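Local coordinates for protein hemin degrading factor (Pseudomonas aeruginosa, PDB 4MF9) that binds heme, takes part in its intracellular trafficking and probably degrades it, at residues 81-86 / 271-276; 238-243 / 307-312; 251-256 / 280-285; 286-291 / 299-304. All blocks are in the same frame, centred on the assembly; numbering follows the deposited sequence.

Contact 1: 81-86 / 271-276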
loop_
_atom_site.group_PDB
_atom_site.type_symbol
_atom_site.label_atom_id
_atom_site.label_comp_id
_atom_site.label_asym_id
_atom_site.label_seq_id
_atom_site.Cartn_x
_atom_site.Cartn_y
_atom_site.Cartn_z
ATOM N N ALA A 81 7.782 4.967 6.144
ATOM C CA ALA A 81 6.464 4.348 6.083
ATOM C C ALA A 81 6.538 3.188 5.113
ATOM O O ALA A 81 7.117 3.318 4.022
ATOM C CB ALA A 81 5.408 5.367 5.633
ATOM N N LEU A 82 5.961 2.054 5.497
ATOM C CA LEU A 82 6.001 0.858 4.656
ATOM C C LEU A 82 4.598 0.342 4.423
ATOM O O LEU A 82 3.909 -0.063 5.360
ATOM C CB LEU A 82 6.848 -0.249 5.297
ATOM C CG LEU A 82 7.426 -1.402 4.451
ATOM C CD1 LEU A 82 8.493 -2.142 5.280
ATOM C CD2 LEU A 82 6.380 -2.396 3.976
ATOM N N THR A 83 4.175 0.345 3.161
ATOM C CA THR A 83 2.869 -0.187 2.795
ATOM C C THR A 83 3.055 -1.116 1.614
ATOM O O THR A 83 3.768 -0.775 0.683
ATOM C CB THR A 83 1.938 0.942 2.379
ATOM O OG1 THR A 83 1.792 1.841 3.482
ATOM C CG2 THR A 83 0.590 0.400 1.957
ATOM N N ARG A 84 2.433 -2.289 1.652
ATOM C CA ARG A 84 2.612 -3.254 0.578
ATOM C C ARG A 84 1.353 -4.054 0.327
ATOM O O ARG A 84 0.398 -4.023 1.102
ATOM C CB ARG A 84 3.756 -4.232 0.916
ATOM C CG ARG A 84 3.399 -5.185 2.059
ATOM C CD ARG A 84 4.409 -6.295 2.233
ATOM N NE ARG A 84 4.486 -7.152 1.055
ATOM C CZ ARG A 84 5.501 -7.972 0.800
ATOM N NH1 ARG A 84 6.528 -8.051 1.646
ATOM N NH2 ARG A 84 5.491 -8.712 -0.299
ATOM N N ASN A 85 1.362 -4.774 -0.781
ATOM C CA ASN A 85 0.419 -5.847 -1.001
ATOM C C ASN A 85 1.274 -7.074 -1.284
ATOM O O ASN A 85 2.467 -7.065 -0.996
ATOM C CB ASN A 85 -0.527 -5.508 -2.156
ATOM C CG ASN A 85 0.213 -4.992 -3.381
ATOM O OD1 ASN A 85 1.004 -5.713 -3.976
ATOM N ND2 ASN A 85 -0.043 -3.742 -3.757
ATOM N N GLU A 86 0.744 -8.113 -1.841
ATOM C CA GLU A 86 1.486 -9.323 -2.028
ATOM C C GLU A 86 2.678 -9.129 -2.935
ATOM O O GLU A 86 3.701 -9.628 -2.635
ATOM C CB GLU A 86 0.601 -10.441 -2.491
ATOM C CG GLU A 86 1.284 -11.770 -2.595
ATOM C CD GLU A 86 1.727 -12.322 -1.263
ATOM O OE1 GLU A 86 2.718 -13.011 -1.221
ATOM O OE2 GLU A 86 1.074 -12.085 -0.248
ATOM N N CYS A 271 -5.094 0.587 3.151
ATOM C CA CYS A 271 -4.114 1.655 3.159
ATOM C C CYS A 271 -3.560 1.834 1.767
ATOM O O CYS A 271 -3.256 0.857 1.080
ATOM C CB CYS A 271 -2.985 1.330 4.154
ATOM S SG CYS A 271 -1.779 2.653 4.405
ATOM N N ILE A 272 -3.456 3.084 1.336
ATOM C CA ILE A 272 -2.791 3.389 0.076
ATOM C C ILE A 272 -1.686 4.394 0.347
ATOM O O ILE A 272 -1.907 5.392 1.034
ATOM C CB ILE A 272 -3.773 3.932 -0.981
ATOM C CG1 ILE A 272 -4.858 2.888 -1.278
ATOM C CG2 ILE A 272 -3.010 4.349 -2.233
ATOM C CD1 ILE A 272 -6.099 3.444 -1.989
ATOM N N GLN A 273 -0.500 4.109 -0.186
ATOM C CA GLN A 273 0.676 4.952 -0.008
ATOM C C GLN A 273 1.147 5.446 -1.381
ATOM O O GLN A 273 1.153 4.694 -2.351
ATOM C CB GLN A 273 1.790 4.152 0.674
ATOM C CG GLN A 273 3.059 4.932 0.969
ATOM C CD GLN A 273 3.957 4.222 1.997
ATOM O OE1 GLN A 273 3.496 3.798 3.066
ATOM N NE2 GLN A 273 5.232 4.091 1.671
ATOM N N ILE A 274 1.546 6.712 -1.446
ATOM C CA ILE A 274 1.797 7.376 -2.722
ATOM C C ILE A 274 3.172 8.033 -2.701
ATOM O O ILE A 274 3.571 8.628 -1.696
ATOM C CB ILE A 274 0.721 8.471 -2.985
ATOM C CG1 ILE A 274 -0.686 7.903 -2.813
ATOM C CG2 ILE A 274 0.857 9.052 -4.380
ATOM C CD1 ILE A 274 -1.758 8.961 -2.519
ATOM N N HIS A 275 3.906 7.897 -3.800
ATOM C CA HIS A 275 5.127 8.660 -4.009
ATOM C C HIS A 275 4.879 9.640 -5.138
ATOM O O HIS A 275 4.381 9.245 -6.185
ATOM C CB HIS A 275 6.270 7.751 -4.416
ATOM C CG HIS A 275 7.417 8.479 -5.059
ATOM N ND1 HIS A 275 8.307 9.246 -4.338
ATOM C CD2 HIS A 275 7.807 8.564 -6.353
ATOM C CE1 HIS A 275 9.207 9.760 -5.159
ATOM N NE2 HIS A 275 8.921 9.370 -6.391
ATOM N N THR A 276 5.217 10.909 -4.923
ATOM C CA THR A 276 5.167 11.906 -5.987
ATOM C C THR A 276 6.579 12.410 -6.256
ATOM O O THR A 276 7.296 12.785 -5.332
ATOM C CB THR A 276 4.263 13.090 -5.616
ATOM O OG1 THR A 276 2.935 12.615 -5.346
ATOM C CG2 THR A 276 4.208 14.097 -6.749
#
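Gln273 and Thr83 carry most of this contact, in which strands of two different antiparallel sheets pass one above the other: strand 78-84 belongs to one sheet, strand 271-277 to the other. The short strand segments run 7.1 Å apart at an angle of 117°, too far and too steeply for backbone pairing, and side chains bridge the gap instead. Gln273 leaves its strand with CG anti to the backbone N (chi1 -178°) and stays extended, which carries the carboxamide across to the opposing backbone. There its two ends are used separately. OE1 accepts from Thr83 OG1 at 2.6 Å, the hydroxyl standing above the carboxamide plane, while NE2 donates to Ala81 O at 3.1 Å, a fairly straight bond that lies close to the amide plane of Gln273. Both ends being held, the rotation of the carboxamide is fixed. Thr83 OG1 is also bonded to His153 ND1, and Gln273 NE2 to His90 ND1, so the polar atoms buried between the sheets are satisfied in a small network that reaches the strands flanking 78-84. Cys271, whose side chain lies about 10 Å from the bound heme, closes the contact with SG 3.8 Å from Thr83 OG1.

Contact 2: 238-243 / 307-312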
loop_
_atom_site.group_PDB
_atom_site.type_symbol
_atom_site.label_atom_id
_atom_site.label_comp_id
_atom_site.label_asym_id
_atom_site.label_seq_id
_atom_site.Cartn_x
_atom_site.Cartn_y
_atom_site.Cartn_z
ATOM N N GLU A 238 -10.536 3.056 -26.435
ATOM C CA GLU A 238 -10.303 4.480 -26.200
ATOM C C GLU A 238 -10.165 4.796 -24.702
ATOM O O GLU A 238 -9.574 5.812 -24.327
ATOM C CB GLU A 238 -11.389 5.340 -26.855
ATOM C CG GLU A 238 -12.758 5.301 -26.201
ATOM C CD GLU A 238 -13.598 4.116 -26.629
ATOM O OE1 GLU A 238 -13.030 3.052 -26.943
ATOM O OE2 GLU A 238 -14.840 4.248 -26.641
ATOM N N TRP A 239 -10.705 3.926 -23.853
ATOM C CA TRP A 239 -10.681 4.173 -22.402
ATOM C C TRP A 239 -9.650 3.294 -21.684
ATOM O O TRP A 239 -9.115 3.670 -20.632
ATOM C CB TRP A 239 -12.065 3.935 -21.774
ATOM C CG TRP A 239 -13.175 4.841 -22.271
ATOM C CD1 TRP A 239 -14.350 4.451 -22.861
ATOM C CD2 TRP A 239 -13.205 6.280 -22.233
ATOM N NE1 TRP A 239 -15.112 5.559 -23.188
ATOM C CE2 TRP A 239 -14.432 6.691 -22.816
ATOM C CE3 TRP A 239 -12.321 7.260 -21.760
ATOM C CZ2 TRP A 239 -14.794 8.042 -22.935
ATOM C CZ3 TRP A 239 -12.682 8.606 -21.887
ATOM C CH2 TRP A 239 -13.916 8.981 -22.467
ATOM N N ALA A 240 -9.395 2.111 -22.235
ATOM C CA ALA A 240 -8.495 1.158 -21.577
ATOM C C ALA A 240 -7.968 0.123 -22.553
ATOM O O ALA A 240 -8.746 -0.492 -23.285
ATOM C CB ALA A 240 -9.204 0.475 -20.424
ATOM N N GLU A 241 -6.662 -0.081 -22.534
ATOM C CA GLU A 241 -5.996 -1.045 -23.386
ATOM C C GLU A 241 -5.027 -1.898 -22.612
ATOM O O GLU A 241 -4.267 -1.378 -21.921
ATOM C CB GLU A 241 -5.184 -0.328 -24.455
ATOM C CG GLU A 241 -5.910 0.693 -25.284
ATOM C CD GLU A 241 -4.991 1.373 -26.303
ATOM O OE1 GLU A 241 -5.080 1.051 -27.455
ATOM O OE2 GLU A 241 -4.205 2.205 -25.977
ATOM N N ARG A 242 -5.049 -3.182 -22.807
ATOM C CA ARG A 242 -4.054 -4.077 -22.195
ATOM C C ARG A 242 -2.662 -3.920 -22.796
ATOM O O ARG A 242 -2.529 -3.756 -23.956
ATOM C CB ARG A 242 -4.512 -5.512 -22.225
ATOM C CG ARG A 242 -4.068 -6.370 -21.055
ATOM C CD ARG A 242 -4.750 -7.700 -21.164
ATOM N NE ARG A 242 -4.378 -8.670 -20.188
ATOM C CZ ARG A 242 -3.644 -9.730 -20.444
ATOM N NH1 ARG A 242 -3.194 -9.908 -21.643
ATOM N NH2 ARG A 242 -3.333 -10.593 -19.515
ATOM N N LEU A 243 -1.658 -3.985 -21.955
ATOM C CA LEU A 243 -0.263 -3.839 -22.346
ATOM C C LEU A 243 0.556 -5.088 -22.026
ATOM O O LEU A 243 0.192 -5.888 -21.152
ATOM C CB LEU A 243 0.367 -2.648 -21.625
ATOM C CG LEU A 243 -0.332 -1.308 -21.789
ATOM C CD1 LEU A 243 0.303 -0.275 -20.871
ATOM C CD2 LEU A 243 -0.306 -0.841 -23.248
ATOM N N GLU A 307 -2.013 -8.805 -15.302
ATOM C CA GLU A 307 -2.486 -7.893 -16.353
ATOM C C GLU A 307 -1.960 -6.490 -16.131
ATOM O O GLU A 307 -1.783 -6.046 -14.988
ATOM C CB GLU A 307 -4.011 -7.808 -16.393
ATOM C CG GLU A 307 -4.748 -9.114 -16.347
ATOM C CD GLU A 307 -6.237 -8.922 -16.118
ATOM O OE1 GLU A 307 -6.812 -7.916 -16.610
ATOM O OE2 GLU A 307 -6.827 -9.789 -15.445
ATOM N N LEU A 308 -1.736 -5.791 -17.236
ATOM C CA LEU A 308 -1.230 -4.431 -17.216
ATOM C C LEU A 308 -2.072 -3.609 -18.187
ATOM O O LEU A 308 -2.173 -3.951 -19.382
ATOM C CB LEU A 308 0.240 -4.399 -17.657
ATOM C CG LEU A 308 0.796 -2.977 -17.570
ATOM C CD1 LEU A 308 0.701 -2.471 -16.101
ATOM C CD2 LEU A 308 2.207 -2.889 -18.104
ATOM N N TRP A 309 -2.683 -2.540 -17.681
ATOM C CA TRP A 309 -3.589 -1.724 -18.490
ATOM C C TRP A 309 -3.170 -0.269 -18.533
ATOM O O TRP A 309 -2.761 0.302 -17.510
ATOM C CB TRP A 309 -4.996 -1.782 -17.890
ATOM C CG TRP A 309 -5.669 -3.087 -18.058
ATOM C CD1 TRP A 309 -5.542 -4.188 -17.259
ATOM C CD2 TRP A 309 -6.600 -3.432 -19.082
ATOM N NE1 TRP A 309 -6.330 -5.205 -17.735
ATOM C CE2 TRP A 309 -6.996 -4.763 -18.852
ATOM C CE3 TRP A 309 -7.138 -2.742 -20.177
ATOM C CZ2 TRP A 309 -7.904 -5.422 -19.683
ATOM C CZ3 TRP A 309 -8.042 -3.393 -20.990
ATOM C CH2 TRP A 309 -8.418 -4.720 -20.744
ATOM N N ARG A 310 -3.279 0.327 -19.704
ATOM C CA ARG A 310 -3.285 1.745 -19.852
ATOM C C ARG A 310 -4.751 2.231 -19.719
ATOM O O ARG A 310 -5.579 1.758 -20.384
ATOM C CB ARG A 310 -2.713 2.201 -21.186
ATOM C CG ARG A 310 -2.896 3.640 -21.547
ATOM C CD ARG A 310 -2.066 4.103 -22.769
ATOM N NE ARG A 310 -2.153 3.186 -23.889
ATOM C CZ ARG A 310 -1.123 2.694 -24.560
ATOM N NH1 ARG A 310 0.119 3.026 -24.246
ATOM N NH2 ARG A 310 -1.337 1.895 -25.572
ATOM N N VAL A 311 -5.002 3.191 -18.861
ATOM C CA VAL A 311 -6.388 3.603 -18.604
ATOM C C VAL A 311 -6.515 5.108 -18.745
ATOM O O VAL A 311 -5.627 5.843 -18.303
ATOM C CB VAL A 311 -6.830 3.207 -17.178
ATOM C CG1 VAL A 311 -8.318 3.545 -16.940
ATOM C CG2 VAL A 311 -6.582 1.727 -16.934
ATOM N N ARG A 312 -7.608 5.564 -19.343
ATOM C CA ARG A 312 -7.883 6.957 -19.498
ATOM C C ARG A 312 -9.270 7.293 -18.920
ATOM O O ARG A 312 -10.247 6.705 -19.298
ATOM C CB ARG A 312 -7.737 7.449 -20.943
ATOM C CG ARG A 312 -6.693 6.771 -21.801
ATOM C CD ARG A 312 -6.707 7.274 -23.243
ATOM N NE ARG A 312 -5.633 6.705 -23.992
ATOM C CZ ARG A 312 -5.702 5.564 -24.626
ATOM N NH1 ARG A 312 -6.816 4.888 -24.638
ATOM N NH2 ARG A 312 -4.640 5.101 -25.232
HETATM O O HOH W 1 -1.251 -7.289 -19.511
#
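Glu241 OE2 receives three N-H groups from two arginines of the facing strand. Arg310 grips it side-on, NE (3.1 Å) meeting OE2 on its anti side and NH2 lying 2.9 Å away; Arg312 NH2 adds a third bond at 3.0 Å and also pairs with Glu355. Both NH2 groups come from above the carboxylate plane. Arg310 NH1 is satisfied by Ala354 O and Phe357 O. Alongside this network the antiparallel backbones bond in both directions between Glu241 and Arg310, Arg312 N reaches Trp239 O at 2.7 Å, and Leu243 N reaches Leu308 O. A water accepts from Leu308 N at 2.8 Å and probably donates to Leu243 O. On the face bearing Ala240 and Val311, Arg242 CB sits squarely over the six-membered ring of Trp309 (4.0 Å to its centroid), whose NE1 donates almost straight to Glu307 OE1 at 3.0 Å. Strand 240-243 is an outermost strand of its sheet within the chain. Strand 320-326 flanks 307-313 on the other side, and helix 228-235 packs through Leu232 on Ala240, Trp309 and Val311.

Contact 3: 251-256 / 280-285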
loop_
_atom_site.group_PDB
_atom_site.type_symbol
_atom_site.label_atom_id
_atom_site.label_comp_id
_atom_site.label_asym_id
_atom_site.label_seq_id
_atom_site.Cartn_x
_atom_site.Cartn_y
_atom_site.Cartn_z
ATOM N N LEU A 251 8.729 1.447 -18.629
ATOM C CA LEU A 251 8.227 2.804 -18.392
ATOM C C LEU A 251 8.966 3.486 -17.238
ATOM O O LEU A 251 9.297 4.675 -17.323
ATOM C CB LEU A 251 6.703 2.814 -18.166
ATOM C CG LEU A 251 6.083 4.208 -18.052
ATOM C CD1 LEU A 251 4.700 4.250 -18.647
ATOM C CD2 LEU A 251 6.016 4.618 -16.583
ATOM N N PHE A 252 9.203 2.743 -16.155
ATOM C CA PHE A 252 10.026 3.246 -15.058
ATOM C C PHE A 252 11.399 3.650 -15.592
ATOM O O PHE A 252 11.880 4.758 -15.324
ATOM C CB PHE A 252 10.200 2.175 -13.975
ATOM C CG PHE A 252 9.100 2.156 -12.934
ATOM C CD1 PHE A 252 8.976 3.189 -12.010
ATOM C CD2 PHE A 252 8.220 1.081 -12.856
ATOM C CE1 PHE A 252 7.965 3.159 -11.037
ATOM C CE2 PHE A 252 7.214 1.047 -11.893
ATOM C CZ PHE A 252 7.093 2.086 -10.981
ATOM N N GLU A 253 11.991 2.777 -16.389
ATOM C CA GLU A 253 13.313 2.982 -16.952
ATOM C C GLU A 253 13.343 4.224 -17.819
ATOM O O GLU A 253 14.199 5.054 -17.718
ATOM C CB GLU A 253 13.686 1.757 -17.755
ATOM C CG GLU A 253 14.412 0.737 -16.940
ATOM C CD GLU A 253 14.452 -0.636 -17.526
ATOM O OE1 GLU A 253 13.732 -0.923 -18.463
ATOM O OE2 GLU A 253 15.202 -1.459 -17.009
ATOM N N ALA A 254 12.305 4.395 -18.621
ATOM C CA ALA A 254 12.199 5.560 -19.492
ATOM C C ALA A 254 11.981 6.829 -18.672
ATOM O O ALA A 254 12.555 7.871 -18.975
ATOM C CB ALA A 254 11.075 5.369 -20.497
ATOM N N ALA A 255 11.147 6.744 -17.636
ATOM C CA ALA A 255 10.906 7.884 -16.747
ATOM C C ALA A 255 12.173 8.240 -15.970
ATOM O O ALA A 255 12.436 9.410 -15.669
ATOM C CB ALA A 255 9.757 7.578 -15.778
ATOM N N ALA A 256 12.946 7.222 -15.618
ATOM C CA ALA A 256 14.201 7.465 -14.936
ATOM C C ALA A 256 15.103 8.247 -15.879
ATOM O O ALA A 256 15.757 9.211 -15.474
ATOM C CB ALA A 256 14.845 6.166 -14.546
ATOM N N CYS A 280 14.984 7.750 -9.965
ATOM C CA CYS A 280 16.313 7.912 -10.564
ATOM C C CYS A 280 17.055 6.602 -10.643
ATOM O O CYS A 280 17.451 6.172 -11.718
ATOM C CB CYS A 280 17.168 8.912 -9.777
ATOM S SG CYS A 280 16.461 10.569 -9.624
ATOM N N ASN A 281 17.186 5.933 -9.518
ATOM C CA ASN A 281 18.040 4.790 -9.459
ATOM C C ASN A 281 17.260 3.550 -9.462
ATOM O O ASN A 281 16.510 3.359 -8.579
ATOM C CB ASN A 281 18.885 4.897 -8.178
ATOM C CG ASN A 281 20.188 4.246 -8.334
ATOM O OD1 ASN A 281 20.315 3.056 -8.144
ATOM N ND2 ASN A 281 21.172 5.018 -8.716
ATOM N N LEU A 282 17.457 2.692 -10.449
ATOM C CA LEU A 282 16.637 1.555 -10.673
ATOM C C LEU A 282 17.471 0.288 -10.788
ATOM O O LEU A 282 18.525 0.331 -11.326
ATOM C CB LEU A 282 15.838 1.736 -11.965
ATOM C CG LEU A 282 14.649 2.693 -12.070
ATOM C CD1 LEU A 282 14.590 3.677 -10.963
ATOM C CD2 LEU A 282 14.561 3.386 -13.424
ATOM N N LYS A 283 16.965 -0.827 -10.320
ATOM C CA LYS A 283 17.695 -2.063 -10.418
ATOM C C LYS A 283 16.884 -3.350 -10.399
ATOM O O LYS A 283 15.994 -3.507 -9.590
ATOM C CB LYS A 283 18.721 -2.078 -9.290
ATOM C CG LYS A 283 19.411 -3.389 -9.085
ATOM C CD LYS A 283 20.629 -3.497 -9.944
ATOM C CE LYS A 283 21.759 -2.716 -9.337
ATOM N NZ LYS A 283 22.749 -3.427 -8.525
ATOM N N TRP A 284 17.262 -4.281 -11.230
ATOM C CA TRP A 284 16.748 -5.608 -11.209
ATOM C C TRP A 284 17.512 -6.515 -10.223
ATOM O O TRP A 284 18.689 -6.462 -10.132
ATOM C CB TRP A 284 16.880 -6.222 -12.575
ATOM C CG TRP A 284 15.892 -5.763 -13.592
ATOM C CD1 TRP A 284 16.066 -4.796 -14.507
ATOM C CD2 TRP A 284 14.588 -6.235 -13.742
ATOM N NE1 TRP A 284 14.942 -4.652 -15.246
ATOM C CE2 TRP A 284 14.019 -5.553 -14.805
ATOM C CE3 TRP A 284 13.836 -7.203 -13.091
ATOM C CZ2 TRP A 284 12.700 -5.778 -15.205
ATOM C CZ3 TRP A 284 12.544 -7.426 -13.501
ATOM C CH2 TRP A 284 11.992 -6.726 -14.539
ATOM N N LEU A 285 16.826 -7.379 -9.515
ATOM C CA LEU A 285 17.437 -8.473 -8.818
ATOM C C LEU A 285 16.495 -9.585 -8.966
ATOM O O LEU A 285 15.448 -9.551 -8.397
ATOM C CB LEU A 285 17.618 -8.159 -7.325
ATOM C CG LEU A 285 18.709 -8.806 -6.458
ATOM C CD1 LEU A 285 19.885 -9.242 -7.250
ATOM C CD2 LEU A 285 19.114 -7.739 -5.483
#
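One methyl group, Leu282 CD2, accounts for most of the touching between 251-256 and 280-285, and no polar bond links the two. The contact is a case of a helix lying against the outermost strand of an antiparallel sheet: helix 247-258 and strand 282-285 run roughly antiparallel, at 150°, with the axes of the short segments 9.8 Å apart. Leu282 points toward the helix, its CG anti to its own carbonyl carbon (chi1 -74°). Its CD2 ends beside the last turn of 251-256. This methyl lies 3.6 Å from Phe252 O, a carbonyl already taken by Ala256 N within the helix, and 3.8 Å from Glu253 CA. It also meets Ala256 CB, but the modelled separation is shorter than two carbons allow, so the detail of that approach is doubtful. Ala256 CB rests besides on Cys280 O at 3.8 Å, where the loop leads into the strand. Asp293 holds that loop, its carboxylate oxygens accepting from Cys280 N and Asn281 N, and Trp284 packs edge-to-face with Phe289 of the next strand. This is surface packing, away from the heme pocket. At its outer end the side chains of Glu253 and Trp284 cross at about a right angle, carboxylate and ring planes 63° apart, with Glu253 OE2 at the ring edge 3.7 Å from Trp284 NE1.

Contact 4: 286-291 / 299-304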
loop_
_atom_site.group_PDB
_atom_site.type_symbol
_atom_site.label_atom_id
_atom_site.label_comp_id
_atom_site.label_asym_id
_atom_site.label_seq_id
_atom_site.Cartn_x
_atom_site.Cartn_y
_atom_site.Cartn_z
ATOM N N ASP A 286 16.868 -10.555 -9.780
ATOM C CA ASP A 286 16.029 -11.681 -10.055
ATOM C C ASP A 286 14.662 -11.146 -10.566
ATOM O O ASP A 286 14.662 -10.254 -11.366
ATOM C CB ASP A 286 15.953 -12.578 -8.847
ATOM C CG ASP A 286 17.197 -13.451 -8.693
ATOM O OD1 ASP A 286 18.098 -13.328 -9.520
ATOM O OD2 ASP A 286 17.199 -14.236 -7.760
ATOM N N ASP A 287 13.561 -11.654 -10.050
ATOM C CA ASP A 287 12.209 -11.231 -10.484
ATOM C C ASP A 287 11.785 -9.875 -9.914
ATOM O O ASP A 287 10.692 -9.364 -10.235
ATOM C CB ASP A 287 11.156 -12.261 -10.066
ATOM C CG ASP A 287 11.310 -13.588 -10.773
ATOM O OD1 ASP A 287 11.921 -13.628 -11.866
ATOM O OD2 ASP A 287 10.793 -14.595 -10.230
ATOM N N TRP A 288 12.629 -9.312 -9.050
ATOM C CA TRP A 288 12.346 -8.031 -8.411
ATOM C C TRP A 288 12.830 -6.878 -9.261
ATOM O O TRP A 288 14.016 -6.799 -9.620
ATOM C CB TRP A 288 13.029 -7.923 -7.043
ATOM C CG TRP A 288 12.478 -8.818 -6.001
ATOM C CD1 TRP A 288 13.005 -10.003 -5.580
ATOM C CD2 TRP A 288 11.304 -8.598 -5.218
ATOM N NE1 TRP A 288 12.222 -10.541 -4.584
ATOM C CE2 TRP A 288 11.168 -9.699 -4.347
ATOM C CE3 TRP A 288 10.342 -7.582 -5.179
ATOM C CZ2 TRP A 288 10.115 -9.808 -3.437
ATOM C CZ3 TRP A 288 9.298 -7.691 -4.279
ATOM C CH2 TRP A 288 9.191 -8.799 -3.420
ATOM N N PHE A 289 11.917 -5.966 -9.562
ATOM C CA PHE A 289 12.295 -4.695 -10.147
ATOM C C PHE A 289 12.221 -3.651 -9.049
ATOM O O PHE A 289 11.226 -3.582 -8.315
ATOM C CB PHE A 289 11.378 -4.333 -11.318
ATOM C CG PHE A 289 11.729 -3.033 -11.969
ATOM C CD1 PHE A 289 12.807 -2.952 -12.845
ATOM C CD2 PHE A 289 11.002 -1.883 -11.687
ATOM C CE1 PHE A 289 13.147 -1.750 -13.444
ATOM C CE2 PHE A 289 11.334 -0.674 -12.279
ATOM C CZ PHE A 289 12.400 -0.605 -13.167
ATOM N N ASN A 290 13.268 -2.844 -8.925
ATOM C CA ASN A 290 13.397 -1.983 -7.760
ATOM C C ASN A 290 13.673 -0.527 -8.077
ATOM O O ASN A 290 14.467 -0.216 -8.965
ATOM C CB ASN A 290 14.512 -2.513 -6.829
ATOM C CG ASN A 290 14.343 -3.977 -6.495
ATOM O OD1 ASN A 290 13.545 -4.339 -5.620
ATOM N ND2 ASN A 290 15.104 -4.837 -7.178
ATOM N N VAL A 291 13.006 0.363 -7.348
ATOM C CA VAL A 291 13.394 1.770 -7.300
ATOM C C VAL A 291 14.208 1.927 -6.023
ATOM O O VAL A 291 13.774 1.484 -4.959
ATOM C CB VAL A 291 12.173 2.705 -7.278
ATOM C CG1 VAL A 291 12.603 4.158 -7.099
ATOM C CG2 VAL A 291 11.384 2.553 -8.564
ATOM N N HIS A 299 9.749 -2.038 -4.336
ATOM C CA HIS A 299 10.141 -3.393 -4.663
ATOM C C HIS A 299 8.966 -4.104 -5.320
ATOM O O HIS A 299 7.966 -4.421 -4.661
ATOM C CB HIS A 299 10.633 -4.129 -3.395
ATOM C CG HIS A 299 11.705 -3.391 -2.650
ATOM N ND1 HIS A 299 12.951 -3.139 -3.183
ATOM C CD2 HIS A 299 11.716 -2.845 -1.408
ATOM C CE1 HIS A 299 13.681 -2.470 -2.309
ATOM N NE2 HIS A 299 12.951 -2.275 -1.222
ATOM N N LEU A 300 9.092 -4.344 -6.627
ATOM C CA LEU A 300 8.025 -4.924 -7.445
ATOM C C LEU A 300 8.339 -6.339 -7.963
ATOM O O LEU A 300 9.238 -6.539 -8.787
ATOM C CB LEU A 300 7.703 -3.985 -8.627
ATOM C CG LEU A 300 6.751 -4.499 -9.709
ATOM C CD1 LEU A 300 5.373 -4.800 -9.140
ATOM C CD2 LEU A 300 6.651 -3.531 -10.891
ATOM N N LYS A 301 7.555 -7.295 -7.565
ATOM C CA LYS A 301 7.676 -8.619 -8.011
ATOM C C LYS A 301 6.972 -8.775 -9.372
ATOM O O LYS A 301 5.840 -9.155 -9.456
ATOM C CB LYS A 301 7.062 -9.523 -6.943
ATOM C CG LYS A 301 7.334 -10.993 -7.001
ATOM C CD LYS A 301 8.684 -11.332 -7.569
ATOM C CE LYS A 301 9.603 -11.824 -6.494
ATOM N NZ LYS A 301 8.975 -12.985 -5.876
ATOM N N THR A 302 7.706 -8.474 -10.430
ATOM C CA THR A 302 7.178 -8.480 -11.799
ATOM C C THR A 302 6.422 -9.745 -12.192
ATOM O O THR A 302 5.485 -9.686 -12.992
ATOM C CB THR A 302 8.285 -8.207 -12.831
ATOM O OG1 THR A 302 9.256 -9.273 -12.816
ATOM C CG2 THR A 302 8.961 -6.897 -12.507
ATOM N N THR A 303 6.806 -10.878 -11.609
ATOM C CA THR A 303 6.183 -12.162 -11.931
ATOM C C THR A 303 4.775 -12.297 -11.373
ATOM O O THR A 303 4.025 -13.189 -11.768
ATOM C CB THR A 303 7.036 -13.327 -11.410
ATOM O OG1 THR A 303 7.634 -12.942 -10.168
ATOM C CG2 THR A 303 8.138 -13.654 -12.408
ATOM N N GLY A 304 4.416 -11.414 -10.448
ATOM C CA GLY A 304 3.104 -11.473 -9.828
ATOM C C GLY A 304 2.077 -10.720 -10.642
ATOM O O GLY A 304 0.869 -10.838 -10.391
HETATM O O HOH W 2 10.067 -15.328 -7.290
#
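His299 ND1 donates to Asn290 OD1 at 2.8 Å, nearly straight (164°) and in the imidazole plane, which joins side chains across a non-hydrogen-bonded pair of the beta hairpin 288-293/296-301. Beside it two backbone bonds run from Phe289 N to Leu300 O and from Leu300 N to Phe289 O, each 2.8 Å. Just before strand 288-293 begins and where 296-301 ends, Asp287 O takes two donors from one residue, Thr302 OG1 at 3.0 Å and Thr302 N at 3.1 Å, pinning the start of the 3-10 turn. A water farther out bridges Asp287 OD2 and Lys301 NZ, which lie 5.0 Å apart, not in direct contact. Packing follows the same ladder. The Lys301 chain, bent beyond CG, brings CE over the five-membered ring of Trp288, 3.6 Å from its centroid, while His299 O lies at the edge of that indole. On the sheet face bearing Phe289 and Leu300, Phe289 CB touches Thr302 CG2. Strand 282-285 continues the sheet beyond 288-293; strand 88-93 adjoins 296-301; and helix 247-258 covers Phe289 and Leu300.

Two nine-stranded antiparallel sheets, each built from both halves of the chain, frame these contacts. Contact 1 lies near the middle of the molecule and joins one sheet to the other. Contacts 3 and 4 gather at the end of the sheet that holds strand 78-84, their centres 11 Å apart, and touch directly where strands 282-285 and 288-293 pair. Contact 2 closes the far edge of the other sheet, 22 Å from contact 1 between centres and nearer the heme. Along the chain, contacts 3 and 4 follow in series inside the loop that contact 2 closes, whereas contact 1 alternates with contacts 2 and 3. Of the four, contact 1 alone joins the two HemS/ChuX family regions; the other three lie within the second.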